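Crispr-associated protein Cas5, dvulg subtype (Xanthomonas oryzae pv. oryzae, PDB 3VZI) is an endoribonuclease of the CRISPR-mediated microbial immune system that probably processes the precursor CRISPR RNA. Local coordinates at residues H46-I51 with G135-I140; L61-F66 with A176-L181; S182-L187 with R206-D211. All coordinates share one frame; numbering follows the deposited sequence.

Interaction 1: residues H46-I51 with G135-I140; sequences HWKPAI and GKHLDI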
loop_
_atom_site.group_PDB
_atom_site.type_symbol
_atom_site.label_atom_id
_atom_site.label_comp_id
_atom_site.label_asym_id
_atom_site.label_seq_id
_atom_site.Cartn_x
_atom_site.Cartn_y
_atom_site.Cartn_z
ATOM N N HIS A 46 3.410 10.554 -10.610
ATOM C CA HIS A 46 4.549 11.019 -11.381
ATOM C C HIS A 46 5.774 10.300 -10.987
ATOM O O HIS A 46 6.091 10.249 -9.813
ATOM C CB HIS A 46 4.788 12.513 -11.173
ATOM C CG HIS A 46 5.976 13.045 -11.929
ATOM N ND1 HIS A 46 6.114 12.892 -13.283
ATOM C CD2 HIS A 46 7.097 13.762 -11.494
ATOM C CE1 HIS A 46 7.278 13.465 -13.684
ATOM N NE2 HIS A 46 7.878 14.003 -12.591
ATOM N N TRP A 47 6.505 9.777 -11.967
ATOM C CA TRP A 47 7.864 9.265 -11.727
ATOM C C TRP A 47 8.683 9.273 -12.989
ATOM O O TRP A 47 8.157 9.131 -14.092
ATOM C CB TRP A 47 7.835 7.863 -11.125
ATOM C CG TRP A 47 9.212 7.240 -10.983
ATOM C CD1 TRP A 47 10.113 7.393 -9.921
ATOM C CD2 TRP A 47 9.904 6.352 -11.942
ATOM N NE1 TRP A 47 11.267 6.694 -10.160
ATOM C CE2 TRP A 47 11.204 6.041 -11.348
ATOM C CE3 TRP A 47 9.580 5.808 -13.185
ATOM C CZ2 TRP A 47 12.121 5.218 -11.976
ATOM C CZ3 TRP A 47 10.523 4.990 -13.827
ATOM C CH2 TRP A 47 11.764 4.704 -13.231
ATOM N N LYS A 48 9.991 9.441 -12.825
ATOM C CA LYS A 48 10.943 9.433 -13.929
ATOM C C LYS A 48 12.243 8.925 -13.363
ATOM O O LYS A 48 12.473 9.050 -12.154
ATOM C CB LYS A 48 11.139 10.852 -14.498
ATOM C CG LYS A 48 10.095 11.304 -15.518
ATOM C CD LYS A 48 9.949 10.285 -16.635
ATOM C CE LYS A 48 8.952 10.717 -17.688
ATOM N NZ LYS A 48 9.630 11.368 -18.844
ATOM N N PRO A 49 13.110 8.337 -14.216
ATOM C CA PRO A 49 14.399 7.862 -13.677
ATOM C C PRO A 49 15.148 8.946 -12.870
ATOM O O PRO A 49 15.809 8.614 -11.881
ATOM C CB PRO A 49 15.172 7.458 -14.944
ATOM C CG PRO A 49 14.107 7.042 -15.906
ATOM C CD PRO A 49 12.924 7.936 -15.632
ATOM N N ALA A 50 15.012 10.221 -13.276
ATOM C CA ALA A 50 15.620 11.388 -12.589
ATOM C C ALA A 50 15.321 11.488 -11.098
ATOM O O ALA A 50 15.999 12.247 -10.375
ATOM C CB ALA A 50 15.155 12.670 -13.243
ATOM N N ILE A 51 14.273 10.795 -10.643
ATOM C CA ILE A 51 13.800 11.046 -9.287
ATOM C C ILE A 51 13.581 9.765 -8.516
ATOM O O ILE A 51 13.382 8.684 -9.107
ATOM C CB ILE A 51 12.598 12.045 -9.187
ATOM C CG1 ILE A 51 11.327 11.531 -9.849
ATOM C CG2 ILE A 51 12.963 13.435 -9.737
ATOM C CD1 ILE A 51 10.091 12.150 -9.251
ATOM N N GLY A 135 12.420 21.665 -8.742
ATOM C CA GLY A 135 11.339 22.531 -9.209
ATOM C C GLY A 135 10.438 22.001 -10.317
ATOM O O GLY A 135 9.214 22.006 -10.179
ATOM N N LYS A 136 11.036 21.563 -11.420
ATOM C CA LYS A 136 10.277 20.970 -12.525
ATOM C C LYS A 136 9.450 19.792 -12.018
ATOM O O LYS A 136 8.227 19.786 -12.153
ATOM C CB LYS A 136 11.217 20.528 -13.653
ATOM C CG LYS A 136 10.550 19.814 -14.825
ATOM C CD LYS A 136 11.594 19.337 -15.836
ATOM C CE LYS A 136 11.092 18.190 -16.710
ATOM N NZ LYS A 136 12.217 17.385 -17.284
ATOM N N HIS A 137 10.124 18.830 -11.397
ATOM C CA HIS A 137 9.510 17.559 -11.022
ATOM C C HIS A 137 8.531 17.636 -9.890
ATOM O O HIS A 137 7.541 16.886 -9.859
ATOM C CB HIS A 137 10.575 16.509 -10.758
ATOM C CG HIS A 137 11.176 15.936 -12.021
ATOM N ND1 HIS A 137 10.482 15.125 -12.854
ATOM C CD2 HIS A 137 12.428 16.087 -12.579
ATOM C CE1 HIS A 137 11.250 14.783 -13.888
ATOM N NE2 HIS A 137 12.448 15.364 -13.723
ATOM N N LEU A 138 8.793 18.541 -8.952
ATOM C CA LEU A 138 7.845 18.838 -7.883
ATOM C C LEU A 138 6.603 19.528 -8.450
ATOM O O LEU A 138 5.486 19.369 -7.964
ATOM C CB LEU A 138 8.500 19.705 -6.807
ATOM C CG LEU A 138 7.612 20.308 -5.715
ATOM C CD1 LEU A 138 6.987 19.182 -4.884
ATOM C CD2 LEU A 138 8.416 21.275 -4.843
ATOM N N ASP A 139 6.785 20.308 -9.491
ATOM C CA ASP A 139 5.645 21.049 -9.970
ATOM C C ASP A 139 4.728 20.184 -10.840
ATOM O O ASP A 139 3.511 20.382 -10.858
ATOM C CB ASP A 139 6.095 22.300 -10.676
ATOM C CG ASP A 139 4.972 23.016 -11.294
ATOM O OD1 ASP A 139 4.078 23.498 -10.542
ATOM O OD2 ASP A 139 4.962 23.053 -12.538
ATOM N N ILE A 140 5.319 19.206 -11.535
ATOM C CA ILE A 140 4.558 18.233 -12.316
ATOM C C ILE A 140 3.712 17.356 -11.380
ATOM O O ILE A 140 2.542 17.051 -11.678
ATOM C CB ILE A 140 5.494 17.369 -13.179
ATOM C CG1 ILE A 140 6.107 18.205 -14.314
ATOM C CG2 ILE A 140 4.767 16.123 -13.699
ATOM C CD1 ILE A 140 7.291 17.517 -14.959
#
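In the RRM-like fold of this protein, H46 and H137 join the loop between helix 35-45 and strand 51-60 to helix 134-146, the second helix of the beta-alpha-beta-beta-alpha-beta unit. Their imidazoles meet through a nearly straight hydrogen bond, H46 NE2 to H137 ND1 at 2.8 Å with an angle of 167°, in which either nitrogen could be the donor. H46 is the first residue to leave the preceding helix, and its CG, anti to the backbone N (chi1 179°), extends from the loop toward helix 134-146. The two rings meet rim to rim, neither over the face of the other, with their planes 23° apart and each nitrogen near the plane of its partner's ring. The other nitrogen of H137, NE2, is hydrogen-bonded to D132, so the H137 imidazole is held at both nitrogens and its rotation is fixed. Methyl groups sit over the rings. One turn along the helix from H137, I140 places CG2 above the centre of the H46 ring, 3.6 Å from the centroid, a CH-pi contact from the helix onto the loop. The loop returns the same kind of contact through I51, whose CG2 lies over one face of H137 but offset toward its rim, 4.1 Å from the centroid. F122 of strand 114-124 also touches both I51 and H137, carrying the packing on to the central sheet. The type I turn from K48 to I51 brings two further neighbours, with K48 CB 4.0 Å from H137 CE1 and A50 CB 3.8 Å from H137 NE2.

Interaction 2: residues L61-F66 with A176-L181; sequences LKPICF and ASDPAL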
loop_
_atom_site.group_PDB
_atom_site.type_symbol
_atom_site.label_atom_id
_atom_site.label_comp_id
_atom_site.label_asym_id
_atom_site.label_seq_id
_atom_site.Cartn_x
_atom_site.Cartn_y
_atom_site.Cartn_z
ATOM N N LEU A 61 -5.533 7.478 9.300
ATOM C CA LEU A 61 -6.670 8.281 9.662
ATOM C C LEU A 61 -7.823 7.500 10.238
ATOM O O LEU A 61 -8.536 8.033 11.100
ATOM C CB LEU A 61 -7.119 9.157 8.523
ATOM C CG LEU A 61 -6.103 10.216 8.070
ATOM C CD1 LEU A 61 -6.574 10.790 6.750
ATOM C CD2 LEU A 61 -5.825 11.352 9.047
ATOM N N LYS A 62 -8.006 6.248 9.818
ATOM C CA LYS A 62 -9.186 5.485 10.238
ATOM C C LYS A 62 -8.872 4.199 10.983
ATOM O O LYS A 62 -7.797 3.639 10.818
ATOM C CB LYS A 62 -10.115 5.268 9.042
ATOM C CG LYS A 62 -10.864 6.556 8.654
ATOM C CD LYS A 62 -11.394 6.556 7.238
ATOM C CE LYS A 62 -12.853 6.113 7.215
ATOM N NZ LYS A 62 -13.496 6.507 5.923
ATOM N N PRO A 63 -9.794 3.736 11.854
ATOM C CA PRO A 63 -9.528 2.494 12.628
ATOM C C PRO A 63 -9.256 1.292 11.749
ATOM O O PRO A 63 -9.868 1.124 10.692
ATOM C CB PRO A 63 -10.827 2.264 13.398
ATOM C CG PRO A 63 -11.405 3.615 13.552
ATOM C CD PRO A 63 -11.032 4.401 12.314
ATOM N N ILE A 64 -8.340 0.460 12.219
ATOM C CA ILE A 64 -7.933 -0.756 11.553
ATOM C C ILE A 64 -9.010 -1.824 11.696
ATOM O O ILE A 64 -9.163 -2.363 12.770
ATOM C CB ILE A 64 -6.616 -1.209 12.171
ATOM C CG1 ILE A 64 -5.539 -0.176 11.838
ATOM C CG2 ILE A 64 -6.206 -2.558 11.633
ATOM C CD1 ILE A 64 -4.371 -0.126 12.794
ATOM N N CYS A 65 -9.768 -2.097 10.625
ATOM C CA CYS A 65 -10.799 -3.147 10.607
ATOM C C CYS A 65 -10.597 -4.059 9.421
ATOM O O CYS A 65 -10.245 -3.597 8.351
ATOM C CB CYS A 65 -12.213 -2.578 10.481
ATOM S SG CYS A 65 -12.466 -0.949 11.194
ATOM N N PHE A 66 -10.887 -5.347 9.588
ATOM C CA PHE A 66 -10.668 -6.305 8.525
ATOM C C PHE A 66 -11.990 -6.858 8.052
ATOM O O PHE A 66 -13.011 -6.616 8.671
ATOM C CB PHE A 66 -9.713 -7.421 8.987
ATOM C CG PHE A 66 -8.285 -6.981 9.089
ATOM C CD1 PHE A 66 -7.474 -6.921 7.944
ATOM C CD2 PHE A 66 -7.756 -6.568 10.307
ATOM C CE1 PHE A 66 -6.153 -6.477 8.017
ATOM C CE2 PHE A 66 -6.432 -6.111 10.382
ATOM C CZ PHE A 66 -5.629 -6.071 9.239
ATOM N N ALA A 176 -5.328 13.598 15.470
ATOM C CA ALA A 176 -5.431 12.293 16.111
ATOM C C ALA A 176 -6.393 12.414 17.274
ATOM O O ALA A 176 -6.002 12.786 18.390
ATOM C CB ALA A 176 -4.076 11.815 16.594
ATOM N N SER A 177 -7.657 12.121 16.996
ATOM C CA SER A 177 -8.698 12.266 17.993
ATOM C C SER A 177 -9.497 10.985 18.110
ATOM O O SER A 177 -10.489 10.927 18.835
ATOM C CB SER A 177 -9.602 13.462 17.664
ATOM O OG SER A 177 -10.247 13.272 16.417
ATOM N N ASP A 178 -9.033 9.959 17.402
ATOM C CA ASP A 178 -9.645 8.629 17.429
ATOM C C ASP A 178 -9.004 7.690 18.488
ATOM O O ASP A 178 -7.823 7.295 18.362
ATOM C CB ASP A 178 -9.600 7.986 16.038
ATOM C CG ASP A 178 -10.525 6.789 15.933
ATOM O OD1 ASP A 178 -10.543 5.937 16.843
ATOM O OD2 ASP A 178 -11.254 6.696 14.931
ATOM N N PRO A 179 -9.783 7.312 19.514
ATOM C CA PRO A 179 -9.199 6.558 20.636
ATOM C C PRO A 179 -8.488 5.282 20.183
ATOM O O PRO A 179 -7.554 4.839 20.840
ATOM C CB PRO A 179 -10.403 6.246 21.558
ATOM C CG PRO A 179 -11.628 6.552 20.742
ATOM C CD PRO A 179 -11.230 7.535 19.673
ATOM N N ALA A 180 -8.911 4.713 19.059
ATOM C CA ALA A 180 -8.258 3.530 18.504
ATOM C C ALA A 180 -6.841 3.790 17.980
ATOM O O ALA A 180 -6.059 2.860 17.785
ATOM C CB ALA A 180 -9.120 2.944 17.398
ATOM N N LEU A 181 -6.505 5.052 17.733
ATOM C CA LEU A 181 -5.228 5.355 17.089
ATOM C C LEU A 181 -4.182 6.036 17.991
ATOM O O LEU A 181 -2.983 6.079 17.645
ATOM C CB LEU A 181 -5.476 6.170 15.821
ATOM C CG LEU A 181 -6.233 5.436 14.709
ATOM C CD1 LEU A 181 -6.528 6.394 13.564
ATOM C CD2 LEU A 181 -5.449 4.233 14.223
#
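P63 packs against D178, whose side chain forms an Asx turn in the loop leading to strand 184-194, while P63 lies in the connection between strands 51-60 and 66-69. The carboxylate and the pyrrolidine ring cross at about a right angle, with D178 OD2 against two ring carbons, 3.4 Å from P63 CG and 3.5 Å from P63 CD. Beside this contact, A180 CB approaches P63 CB at 4.4 Å. L181 meets the backbone just before the proline, its CD1 lying 3.6 Å from L61 O and 4.0 Å from K62 N. No hydrogen bond crosses between the two loops, and the contact rests on van der Waals packing. What positions the groups is polar and local. D178 CG lies anti to its own backbone N (chi1 -165°), and D178 OD1 accepts from A180 N at 3.0 Å, which would limit rotation of the carboxylate, with OD2 toward the proline. Farther out, backbone hydrogen bonds of L61 with G115 and of C65 with R112 tie the 61-66 connection to neighbouring strands. Back beside the Asx turn, a turn over D178-L181 is closed by the hydrogen bond from L181 N to D178 O, 2.7 Å long.

Interaction 3: residues S182-L187 with R206-D211; sequences SGERDL and RARMVD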
loop_
_atom_site.group_PDB
_atom_site.type_symbol
_atom_site.label_atom_id
_atom_site.label_comp_id
_atom_site.label_asym_id
_atom_site.label_seq_id
_atom_site.Cartn_x
_atom_site.Cartn_y
_atom_site.Cartn_z
ATOM N N SER A 182 -4.630 6.529 19.151
ATOM C CA SER A 182 -3.758 7.321 20.018
ATOM C C SER A 182 -2.833 6.485 20.913
ATOM O O SER A 182 -3.040 5.279 21.098
ATOM C CB SER A 182 -4.587 8.266 20.863
ATOM O OG SER A 182 -5.505 7.504 21.594
ATOM N N GLY A 183 -1.802 7.131 21.452
ATOM C CA GLY A 183 -0.826 6.448 22.286
ATOM C C GLY A 183 0.222 5.786 21.422
ATOM O O GLY A 183 0.150 5.857 20.193
ATOM N N GLU A 184 1.213 5.165 22.059
ATOM C CA GLU A 184 2.246 4.437 21.336
ATOM C C GLU A 184 1.621 3.094 21.031
ATOM O O GLU A 184 0.956 2.526 21.883
ATOM C CB GLU A 184 3.509 4.245 22.184
ATOM C CG GLU A 184 3.732 5.248 23.320
ATOM C CD GLU A 184 4.759 6.336 23.003
ATOM O OE1 GLU A 184 4.835 7.321 23.781
ATOM O OE2 GLU A 184 5.500 6.216 21.997
ATOM N N ARG A 185 1.781 2.586 19.821
ATOM C CA ARG A 185 1.302 1.247 19.533
ATOM C C ARG A 185 2.351 0.529 18.745
ATOM O O ARG A 185 2.919 1.083 17.801
ATOM C CB ARG A 185 -0.006 1.272 18.753
ATOM C CG ARG A 185 -1.191 1.737 19.568
ATOM C CD ARG A 185 -2.508 1.646 18.788
ATOM N NE ARG A 185 -3.599 2.398 19.427
ATOM C CZ ARG A 185 -4.323 1.957 20.460
ATOM N NH1 ARG A 185 -4.110 0.757 20.994
ATOM N NH2 ARG A 185 -5.282 2.722 20.967
ATOM N N ASP A 186 2.628 -0.703 19.127
ATOM C CA ASP A 186 3.585 -1.487 18.370
ATOM C C ASP A 186 2.810 -2.302 17.341
ATOM O O ASP A 186 2.016 -3.143 17.703
ATOM C CB ASP A 186 4.453 -2.355 19.291
ATOM C CG ASP A 186 5.351 -3.302 18.520
ATOM O OD1 ASP A 186 5.991 -2.841 17.549
ATOM O OD2 ASP A 186 5.401 -4.510 18.866
ATOM N N LEU A 187 3.000 -1.996 16.061
ATOM C CA LEU A 187 2.374 -2.757 14.959
ATOM C C LEU A 187 3.256 -3.918 14.510
ATOM O O LEU A 187 2.848 -4.735 13.713
ATOM C CB LEU A 187 2.140 -1.856 13.755
ATOM C CG LEU A 187 1.437 -0.509 13.904
ATOM C CD1 LEU A 187 1.650 0.280 12.620
ATOM C CD2 LEU A 187 -0.057 -0.727 14.165
ATOM N N ARG A 206 10.235 -2.725 12.071
ATOM C CA ARG A 206 9.201 -2.776 13.104
ATOM C C ARG A 206 8.470 -1.450 13.122
ATOM O O ARG A 206 9.053 -0.438 13.431
ATOM C CB ARG A 206 9.791 -3.096 14.479
ATOM C CG ARG A 206 8.735 -3.498 15.486
ATOM C CD ARG A 206 9.256 -4.570 16.419
ATOM N NE ARG A 206 8.196 -5.058 17.300
ATOM C CZ ARG A 206 8.182 -6.240 17.926
ATOM N NH1 ARG A 206 7.139 -6.538 18.685
ATOM N NH2 ARG A 206 9.177 -7.129 17.808
ATOM N N ALA A 207 7.195 -1.457 12.782
ATOM C CA ALA A 207 6.449 -0.205 12.675
ATOM C C ALA A 207 5.976 0.140 14.066
ATOM O O ALA A 207 5.570 -0.775 14.811
ATOM C CB ALA A 207 5.278 -0.339 11.708
ATOM N N ARG A 208 6.073 1.426 14.428
ATOM C CA ARG A 208 5.518 1.936 15.671
ATOM C C ARG A 208 4.653 3.155 15.354
ATOM O O ARG A 208 4.992 3.993 14.502
ATOM C CB ARG A 208 6.601 2.252 16.715
ATOM C CG ARG A 208 6.021 2.875 17.992
ATOM C CD ARG A 208 7.072 3.196 19.062
ATOM N NE ARG A 208 8.026 4.206 18.591
ATOM C CZ ARG A 208 8.206 5.415 19.128
ATOM N NH1 ARG A 208 7.525 5.791 20.216
ATOM N NH2 ARG A 208 9.096 6.248 18.578
ATOM N N MET A 209 3.514 3.237 16.036
ATOM C CA MET A 209 2.507 4.247 15.724
ATOM C C MET A 209 2.307 5.124 16.947
ATOM O O MET A 209 2.055 4.612 18.054
ATOM C CB MET A 209 1.202 3.556 15.345
ATOM C CG MET A 209 0.203 4.428 14.600
ATOM S SD MET A 209 -1.234 3.466 14.054
ATOM C CE MET A 209 -2.063 3.111 15.594
ATOM N N VAL A 210 2.437 6.435 16.763
ATOM C CA VAL A 210 2.205 7.386 17.858
ATOM C C VAL A 210 1.095 8.354 17.435
ATOM O O VAL A 210 1.286 9.156 16.515
ATOM C CB VAL A 210 3.513 8.125 18.239
ATOM C CG1 VAL A 210 3.258 9.303 19.172
ATOM C CG2 VAL A 210 4.481 7.161 18.881
ATOM N N ASP A 211 -0.065 8.266 18.090
ATOM C CA ASP A 211 -1.253 9.078 17.726
ATOM C C ASP A 211 -1.549 9.031 16.209
ATOM O O ASP A 211 -1.835 10.047 15.582
ATOM C CB ASP A 211 -1.143 10.537 18.235
ATOM C CG ASP A 211 -1.037 10.636 19.761
ATOM O OD1 ASP A 211 -1.674 9.818 20.465
ATOM O OD2 ASP A 211 -0.320 11.532 20.285
#
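E184 and R208 lie side by side and point the same way from neighbouring strands of the antiparallel hairpin 184-194/202-210. Their bridge runs diagonally, since V210 is the residue across from E184. The carboxylate and guanidinium planes are only 7° apart, and E184 OE2 meets R208 NH1 edge-on in a 2.7 Å salt bridge. Farther along, D186 and R206 cross at about a right angle, yet their flat groups are again nearly coplanar, 23° apart. R206 grips the carboxylate side-on, with NE to D186 OD1 at 3.1 Å and NH1 to D186 OD2 at 2.7 Å, both on the syn sides of the oxygens. On the other face of the two strands R185 lies alongside M209 through its aliphatic part, with R185 CD 3.5 Å from M209 CE. In the adjoining apolar contact L187 CD1 touches A207 CB at 3.8 Å and also reaches M209 CB. R185 and M209 form a hydrogen-bonded pair, bonding in both directions through N and O. Where the strands part, G183 N donates to D211 OD1 at 2.9 Å. Each acid of 184-187 thus pairs with an arginine of the partner strand, so the opposed charges would largely offset each other, while L187 adds apolar packing.

Overall arrangement
Interaction 1 is largely buried, whereas interactions 2 and 3 are surface contacts. Interaction 1 ties the loop after helix 35-45 to helix 134-146, centre to centre about 33 Å from interaction 2 and 32 Å from interaction 3. Interactions 2 and 3 are neighbours, with centres 11 Å apart: residues 176-181 lead directly into segment 182-187, whose strand starts at E184, R185 NH2 makes a weak hydrogen bond to P179 O, and M209 touches L181. Their chemistry differs accordingly. A single side-chain hydrogen bond set among methyl groups joins loop and helix in interaction 1, van der Waals contact alone joins the loops of 61-66 and 176-181, and backbone bonds with salt bridges join the hairpin strands of interaction 3.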